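PDB 4CIT: vanadium-dependent haloperoxidase from Zobellia galactanivorans, which probably catalyses the peroxide-dependent oxidation of iodide, as a vanadate-binding iodoperoxidase of a marine bacterium. Local coordinates for residues G289-G294 against F389-E394; Y314-V319 against S376-E381. All blocks are in the same frame, centred on the assembly; numbering follows the deposited sequence.

How the contacts relate
Both contacts are buried and lie deep in the molecule, their centres about 13 Å apart, but only contact 2 joins two helices. Contact 1 ties helix 288-302 to a short strand and the turn after it; contact 2 pairs helix 307-335 with helix 367-383. Contact 2 is nested in the chain between the two halves of contact 1, and Trp292 and Met293 of contact 1 pack on Leu379 and Ser318 of contact 2. The chemistry differs: contact 1 is polar, a histidine set among oxygens, whereas contact 2 is apolar at its centre and carries one salt bridge at its exposed margin.

Contact 1: residues G289-G294 against F389-E394; sequences GAHWMG and FDDDTE
His291 has CG anti to its backbone N (chi1 -171°), and Asp391, whose CB points toward the helix, holds its own CG anti as well; these torsions place the two CG atoms so that imidazole and carboxylate can meet. His291 NE2 then gives its hydrogen to Asp391 OD2 at 2.6 Å, in a nearly straight bond (175°) that lies in the ring plane and uses the syn lone pair of the carboxylate. The ring and carboxylate planes are nonetheless turned 64° apart. The other oxygen, Asp391 OD1, is gripped twice from its own segment: the backbone N of Thr393 reaches it at 2.9 Å, closing an Asx turn, and, in the conformer described, Thr393 OG1 donates to it at 2.6 Å. Aspartate suits this place because its short carboxylate can fix the turn and face the helix together. In that conformer Thr393 OG1 also lies over one face of the imidazole, 3.0 Å from His291 CD2, while Thr393 CG2 rests 3.7 Å from Gly294 C, a glycine without a side chain letting the methyl near the helix backbone. Glu394, bent at chi2, lays CG 3.7 Å from His291 CE1; Trp266 stacks on the same imidazole. Strands 389-391 and 402-404 form a two-stranded antiparallel sheet, fastened here to helix 288-302, with the His291 side chain about 11 Å from a bound vanadate, through a His-carboxylate hydrogen bond backed by an Asx turn.

Contact 2: residues Y314-V319 against S376-E381; sequences YTKASV and SVVLTE
Lys316, Ala317 and Val378 form the centre of an antiparallel helix-helix contact inside the helical core of the PAP2-type fold of vanadium haloperoxidases, where helix 307-335 lies beside helix 367-383. The axes of the two segments come within 9.1 Å at 161°, and the small Ala317 allows the approach: its CA and that of Val378 are the nearest pair, 5.9 Å apart. Val378 has CG1 anti to its backbone N (chi1 176°), and this methyl touches the backbone of the facing helix, 3.7 Å from Ala317 N. The valine methyl can pack there because the single CB of Ala317 leaves the backbone accessible. Leu379 adds its CD2 methyl at 4.3 Å from Ala317 CB, and also packs on Trp292 and Ala296 of helix 288-302. Lys316 serves two purposes. Its CB and CG pass obliquely over Val378 CG1, CG at 3.8 Å, and the chain then bends at chi3 on its way to the exposed Glu381. An alanine here would probably leave Glu381 without this lysine's charge and open a gap beside Val378 CG1 where CG and CD had packed. The long, flexible lysine suits this margin, since apolar carbons cover the valine while the charge reaches the outer edge. There NZ of Lys316 donates a hydrogen bond to OE1 of Glu381 at 2.8 Å, part of a salt bridge, from above the carboxylate, 39° out of its plane.

Contact 1: residues G289-G294 against F389-E394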
ATOM      1  N   GLY A 289       0.504   3.424  -0.624  1.00 11.60           N
ATOM      2  CA  GLY A 289       0.397   1.996  -0.987  1.00 12.48           C
ATOM      3  C   GLY A 289       0.134   1.755  -2.464  1.00 13.55           C
ATOM      4  O   GLY A 289       0.728   0.871  -3.113  1.00 11.83           O
ATOM      5  N   ALA A 290      -0.756   2.589  -3.012  1.00 11.52           N
ATOM      6  CA  ALA A 290      -1.058   2.565  -4.459  1.00 11.30           C
ATOM      7  C   ALA A 290       0.133   2.922  -5.299  1.00 11.14           C
ATOM      8  O   ALA A 290       0.388   2.311  -6.356  1.00 12.10           O
ATOM      9  CB  ALA A 290      -2.258   3.467  -4.797  1.00 10.84           C
ATOM     10  N   HIS A 291       0.959   3.895  -4.834  1.00  9.70           N
ATOM     11  CA  HIS A 291       2.113   4.268  -5.594  1.00  9.16           C
ATOM     12  C   HIS A 291       3.094   3.079  -5.675  1.00  9.91           C
ATOM     13  O   HIS A 291       3.631   2.799  -6.780  1.00  9.33           O
ATOM     14  CB  HIS A 291       2.743   5.453  -4.922  1.00  9.80           C
ATOM     15  CG  HIS A 291       3.851   6.108  -5.688  1.00 10.55           C
ATOM     16  ND1 HIS A 291       4.181   7.434  -5.488  1.00 11.83           N
ATOM     17  CD2 HIS A 291       4.678   5.664  -6.658  1.00 12.43           C
ATOM     18  CE1 HIS A 291       5.124   7.788  -6.342  1.00 13.47           C
ATOM     19  NE2 HIS A 291       5.523   6.708  -6.990  1.00 11.62           N
ATOM     20  N   TRP A 292       3.275   2.373  -4.565  1.00  9.19           N
ATOM     21  CA  TRP A 292       4.172   1.211  -4.570  1.00  9.23           C
ATOM     22  C   TRP A 292       3.619   0.033  -5.360  1.00 10.04           C
ATOM     23  O   TRP A 292       4.379  -0.705  -5.919  1.00  8.81           O
ATOM     24  CB  TRP A 292       4.624   0.847  -3.146  1.00  9.45           C
ATOM     25  CG  TRP A 292       5.715   1.785  -2.694  1.00  9.81           C
ATOM     26  CD1 TRP A 292       5.552   2.941  -1.952  1.00 11.12           C
ATOM     27  CD2 TRP A 292       7.099   1.700  -3.001  1.00 10.10           C
ATOM     28  NE1 TRP A 292       6.777   3.563  -1.764  1.00 12.44           N
ATOM     29  CE2 TRP A 292       7.730   2.826  -2.441  1.00 11.95           C
ATOM     30  CE3 TRP A 292       7.859   0.802  -3.740  1.00 11.68           C
ATOM     31  CZ2 TRP A 292       9.109   3.027  -2.545  1.00 12.10           C
ATOM     32  CZ3 TRP A 292       9.229   0.968  -3.807  1.00 10.18           C
ATOM     33  CH2 TRP A 292       9.832   2.103  -3.238  1.00 11.24           C
ATOM     34  N   MET A 293       2.312  -0.120  -5.399  1.00 10.47           N
ATOM     35  CA  MET A 293       1.684  -1.047  -6.292  1.00 11.53           C
ATOM     36  C   MET A 293       1.994  -0.709  -7.737  1.00 10.37           C
ATOM     37  O   MET A 293       2.269  -1.590  -8.555  1.00  9.59           O
ATOM     38  CB  MET A 293       0.170  -1.215  -6.053  1.00 12.84           C
ATOM     39  CG  MET A 293      -0.160  -1.832  -4.755  1.00 14.46           C
ATOM     40  SD  MET A 293       0.367  -3.576  -4.558  1.00 13.93           S
ATOM     41  CE  MET A 293      -0.582  -4.271  -5.836  1.00 16.68           C
ATOM     42  N   GLY A 294       2.026   0.577  -8.067  1.00  9.47           N
ATOM     43  CA  GLY A 294       2.396   1.024  -9.316  1.00  9.94           C
ATOM     44  C   GLY A 294       3.864   0.733  -9.679  1.00  9.68           C
ATOM     45  O   GLY A 294       4.167   0.312 -10.839  1.00  9.30           O
ATOM     46  N   PHE A 389      14.639   2.036 -12.736  1.00 13.86           N
ATOM     47  CA  PHE A 389      13.331   2.206 -13.317  1.00 14.12           C
ATOM     48  C   PHE A 389      12.915   3.644 -13.418  1.00 13.79           C
ATOM     49  O   PHE A 389      13.434   4.545 -12.690  1.00 14.61           O
ATOM     50  CB  PHE A 389      12.231   1.364 -12.545  1.00 12.57           C
ATOM     51  CG  PHE A 389      11.959   1.807 -11.150  1.00 12.40           C
ATOM     52  CD1 PHE A 389      12.761   1.371 -10.135  1.00 12.31           C
ATOM     53  CD2 PHE A 389      10.872   2.671 -10.852  1.00 13.00           C
ATOM     54  CE1 PHE A 389      12.558   1.820  -8.807  1.00 12.91           C
ATOM     55  CE2 PHE A 389      10.637   3.064  -9.561  1.00 11.83           C
ATOM     56  CZ  PHE A 389      11.465   2.630  -8.531  1.00 11.94           C
ATOM     57  N   ASP A 390      12.045   3.887 -14.411  1.00 14.27           N
ATOM     58  CA  ASP A 390      11.333   5.170 -14.571  1.00 14.88           C
ATOM     59  C   ASP A 390       9.985   5.060 -13.951  1.00 14.04           C
ATOM     60  O   ASP A 390       9.153   4.204 -14.371  1.00 14.40           O
ATOM     61  CB  ASP A 390      11.217   5.486 -16.047  1.00 18.73           C
ATOM     62  CG  ASP A 390      12.583   5.756 -16.693  1.00 25.87           C
ATOM     63  OD1 ASP A 390      13.529   6.204 -16.028  1.00 23.44           O
ATOM     64  OD2 ASP A 390      12.737   5.442 -17.900  1.00 35.72           O
ATOM     65  N   ASP A 391       9.708   5.931 -12.985  1.00 12.94           N
ATOM     66  CA  ASP A 391       8.451   5.881 -12.243  1.00 13.86           C
ATOM     67  C   ASP A 391       7.464   6.840 -12.885  1.00 11.91           C
ATOM     68  O   ASP A 391       7.579   8.071 -12.628  1.00 13.16           O
ATOM     69  CB  ASP A 391       8.672   6.233 -10.764  1.00 14.22           C
ATOM     70  CG  ASP A 391       7.391   6.276  -9.936  1.00 16.37           C
ATOM     71  OD1 ASP A 391       6.271   6.036 -10.509  1.00 17.68           O
ATOM     72  OD2 ASP A 391       7.503   6.488  -8.709  1.00 15.33           O
ATOM     73  N   ASP A 392       6.592   6.363 -13.732  1.00 11.48           N
ATOM     74  CA  ASP A 392       5.509   7.159 -14.362  1.00 12.88           C
ATOM     75  C   ASP A 392       4.154   7.014 -13.677  1.00 13.97           C
ATOM     76  O   ASP A 392       3.105   7.385 -14.242  1.00 13.97           O
ATOM     77  CB  ASP A 392       5.360   6.823 -15.849  1.00 14.75           C
ATOM     78  CG  ASP A 392       4.791   5.438 -16.106  1.00 18.16           C
ATOM     79  OD1 ASP A 392       4.795   4.623 -15.170  1.00 19.65           O
ATOM     80  OD2 ASP A 392       4.485   5.138 -17.325  1.00 23.63           O
ATOM     81  N   THR A 393       4.162   6.610 -12.400  1.00 13.48           N
ATOM     82  CA  THR A 393       2.920   6.340 -11.708  0.50 13.28           C
ATOM     83  C   THR A 393       2.081   7.571 -11.452  1.00 14.66           C
ATOM     84  O   THR A 393       0.860   7.443 -11.378  1.00 17.82           O
ATOM     85  CB  THR A 393       3.139   5.635 -10.353  0.50 13.40           C
ATOM     86  OG1 THR A 393       3.938   6.456  -9.489  0.50 12.77           O
ATOM     87  CG2 THR A 393       3.821   4.327 -10.542  0.50 13.77           C
ATOM     88  N   GLU A 394       2.717   8.727 -11.331  1.00 14.66           N
ATOM     89  CA  GLU A 394       2.119   9.989 -10.983  1.00 17.54           C
ATOM     90  C   GLU A 394       1.780  10.824 -12.204  1.00 19.64           C
ATOM     91  O   GLU A 394       1.110  11.844 -12.067  1.00 17.78           O
ATOM     92  CB  GLU A 394       3.069  10.789 -10.073  1.00 19.76           C
ATOM     93  CG  GLU A 394       3.469  10.122  -8.727  1.00 22.36           C
ATOM     94  CD  GLU A 394       2.322  10.062  -7.673  1.00 27.50           C
ATOM     95  OE1 GLU A 394       1.417  10.920  -7.712  1.00 37.28           O
ATOM     96  OE2 GLU A 394       2.355   9.277  -6.715  1.00 30.42           O
TER

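Contact 2: residues Y314-V319 against S376-E381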
ATOM      1  N   TYR A 314       3.075  -9.067  -6.745  1.00  9.52           N
ATOM      2  CA  TYR A 314       2.052  -8.182  -6.222  1.00  9.99           C
ATOM      3  C   TYR A 314       1.507  -8.661  -4.875  1.00  9.33           C
ATOM      4  O   TYR A 314       1.168  -7.871  -3.995  1.00  9.93           O
ATOM      5  CB  TYR A 314       0.869  -8.004  -7.178  1.00 10.30           C
ATOM      6  CG  TYR A 314       1.158  -7.433  -8.497  1.00 10.07           C
ATOM      7  CD1 TYR A 314       2.369  -6.910  -8.819  1.00 11.13           C
ATOM      8  CD2 TYR A 314       0.162  -7.345  -9.436  1.00 11.03           C
ATOM      9  CE1 TYR A 314       2.588  -6.331 -10.079  1.00 11.36           C
ATOM     10  CE2 TYR A 314       0.346  -6.744 -10.682  1.00 10.41           C
ATOM     11  CZ  TYR A 314       1.605  -6.276 -11.003  1.00 11.91           C
ATOM     12  OH  TYR A 314       1.872  -5.781 -12.274  1.00 11.79           O
ATOM     13  N   THR A 315       1.405  -9.975  -4.694  1.00  8.41           N
ATOM     14  CA  THR A 315       0.919 -10.518  -3.472  1.00  8.56           C
ATOM     15  C   THR A 315       1.843 -10.361  -2.343  1.00  9.66           C
ATOM     16  O   THR A 315       1.442  -9.883  -1.247  1.00  8.89           O
ATOM     17  CB  THR A 315       0.519 -11.993  -3.692  1.00  8.83           C
ATOM     18  OG1 THR A 315      -0.450 -12.026  -4.765  1.00 10.34           O
ATOM     19  CG2 THR A 315      -0.159 -12.512  -2.447  1.00  9.91           C
ATOM     20  N   LYS A 316       3.123 -10.658  -2.569  1.00  9.72           N
ATOM     21  CA  LYS A 316       4.084 -10.490  -1.492  1.00 10.10           C
ATOM     22  C   LYS A 316       4.167  -8.964  -1.096  1.00  9.39           C
ATOM     23  O   LYS A 316       4.201  -8.661   0.113  1.00  8.84           O
ATOM     24  CB  LYS A 316       5.429 -11.088  -1.878  1.00 11.01           C
ATOM     25  CG  LYS A 316       6.327 -11.345  -0.699  1.00 12.86           C
ATOM     26  CD  LYS A 316       7.700 -11.921  -1.059  1.00 14.52           C
ATOM     27  CE  LYS A 316       7.706 -13.225  -1.770  1.00 15.33           C
ATOM     28  NZ  LYS A 316       9.057 -13.911  -1.732  1.00 16.04           N
ATOM     29  N   ALA A 317       4.142  -8.094  -2.058  1.00 10.42           N
ATOM     30  CA  ALA A 317       4.217  -6.616  -1.821  1.00 11.53           C
ATOM     31  C   ALA A 317       2.995  -6.072  -1.094  1.00 11.45           C
ATOM     32  O   ALA A 317       3.112  -5.321  -0.076  1.00  9.41           O
ATOM     33  CB  ALA A 317       4.500  -5.830  -3.070  1.00 12.61           C
ATOM     34  N   SER A 318       1.807  -6.504  -1.545  1.00 10.73           N
ATOM     35  CA  SER A 318       0.587  -5.982  -0.977  1.00  9.74           C
ATOM     36  C   SER A 318       0.381  -6.517   0.442  1.00  9.50           C
ATOM     37  O   SER A 318      -0.108  -5.769   1.294  1.00  9.41           O
ATOM     38  CB  SER A 318      -0.605  -6.143  -1.890  1.00 10.12           C
ATOM     39  OG  SER A 318      -0.898  -7.508  -2.089  1.00 11.75           O
ATOM     40  N   VAL A 319       0.655  -7.791   0.693  1.00  9.54           N
ATOM     41  CA  VAL A 319       0.597  -8.301   2.048  1.00 10.79           C
ATOM     42  C   VAL A 319       1.558  -7.593   3.019  1.00 11.36           C
ATOM     43  O   VAL A 319       1.179  -7.133   4.095  1.00 11.77           O
ATOM     44  CB  VAL A 319       0.800  -9.808   2.056  1.00 13.37           C
ATOM     45  CG1 VAL A 319       0.986 -10.305   3.445  1.00 16.46           C
ATOM     46  CG2 VAL A 319      -0.409 -10.478   1.371  1.00 14.13           C
ATOM     47  N   SER A 376       9.962  -1.584  -0.530  1.00 10.21           N
ATOM     48  CA  SER A 376      11.315  -1.647  -1.037  0.50 11.44           C
ATOM     49  C   SER A 376      12.061  -2.984  -0.782  1.00 11.27           C
ATOM     50  O   SER A 376      12.771  -3.580  -1.660  1.00 11.03           O
ATOM     51  CB  SER A 376      12.126  -0.580  -0.356  0.50 12.57           C
ATOM     52  OG  SER A 376      13.355  -0.429  -1.046  0.50 13.75           O
ATOM     53  N   VAL A 377      11.953  -3.432   0.437  1.00 10.95           N
ATOM     54  CA  VAL A 377      12.537  -4.720   0.836  1.00 10.75           C
ATOM     55  C   VAL A 377      11.961  -5.870   0.044  1.00 10.42           C
ATOM     56  O   VAL A 377      12.668  -6.714  -0.494  1.00 10.06           O
ATOM     57  CB  VAL A 377      12.416  -4.958   2.350  1.00 11.94           C
ATOM     58  CG1 VAL A 377      12.684  -6.397   2.690  1.00 13.93           C
ATOM     59  CG2 VAL A 377      13.398  -4.047   3.074  1.00 14.52           C
ATOM     60  N   VAL A 378      10.637  -5.918  -0.056  1.00  9.78           N
ATOM     61  CA  VAL A 378       9.978  -6.965  -0.843  1.00  9.48           C
ATOM     62  C   VAL A 378      10.358  -6.916  -2.299  1.00  9.87           C
ATOM     63  O   VAL A 378      10.760  -7.955  -2.849  1.00 10.16           O
ATOM     64  CB  VAL A 378       8.414  -6.913  -0.704  1.00 10.70           C
ATOM     65  CG1 VAL A 378       7.778  -7.955  -1.618  1.00 11.07           C
ATOM     66  CG2 VAL A 378       8.060  -7.175   0.730  1.00 11.72           C
ATOM     67  N   LEU A 379      10.340  -5.735  -2.924  1.00  8.34           N
ATOM     68  CA  LEU A 379      10.641  -5.661  -4.347  1.00  9.45           C
ATOM     69  C   LEU A 379      12.114  -5.942  -4.612  1.00  8.66           C
ATOM     70  O   LEU A 379      12.473  -6.505  -5.657  1.00  8.78           O
ATOM     71  CB  LEU A 379      10.218  -4.280  -4.929  1.00  9.63           C
ATOM     72  CG  LEU A 379       8.679  -4.111  -4.891  1.00 11.29           C
ATOM     73  CD1 LEU A 379       8.337  -2.703  -5.385  1.00 12.16           C
ATOM     74  CD2 LEU A 379       7.868  -5.104  -5.674  1.00 11.18           C
ATOM     75  N   THR A 380      12.953  -5.507  -3.676  1.00  9.71           N
ATOM     76  CA  THR A 380      14.382  -5.852  -3.792  1.00  9.80           C
ATOM     77  C   THR A 380      14.586  -7.371  -3.742  1.00 10.47           C
ATOM     78  O   THR A 380      15.371  -7.939  -4.488  1.00 10.93           O
ATOM     79  CB  THR A 380      15.183  -5.143  -2.760  1.00 10.71           C
ATOM     80  OG1 THR A 380      14.945  -3.724  -2.915  1.00 10.83           O
ATOM     81  CG2 THR A 380      16.707  -5.495  -2.884  1.00 12.34           C
ATOM     82  N   GLU A 381      13.861  -8.047  -2.888  1.00 10.16           N
ATOM     83  CA  GLU A 381      13.963  -9.481  -2.761  1.00 11.91           C
ATOM     84  C   GLU A 381      13.416 -10.162  -4.015  1.00 12.63           C
ATOM     85  O   GLU A 381      14.041 -11.111  -4.490  1.00 14.75           O
ATOM     86  CB  GLU A 381      13.203 -10.021  -1.579  1.00 14.78           C
ATOM     87  CG  GLU A 381      13.399 -11.539  -1.315  1.00 20.07           C
ATOM     88  CD  GLU A 381      12.513 -12.502  -2.130  1.00 29.00           C
ATOM     89  OE1 GLU A 381      11.282 -12.269  -2.275  1.00 23.65           O
ATOM     90  OE2 GLU A 381      13.082 -13.536  -2.660  1.00 38.61           O
TER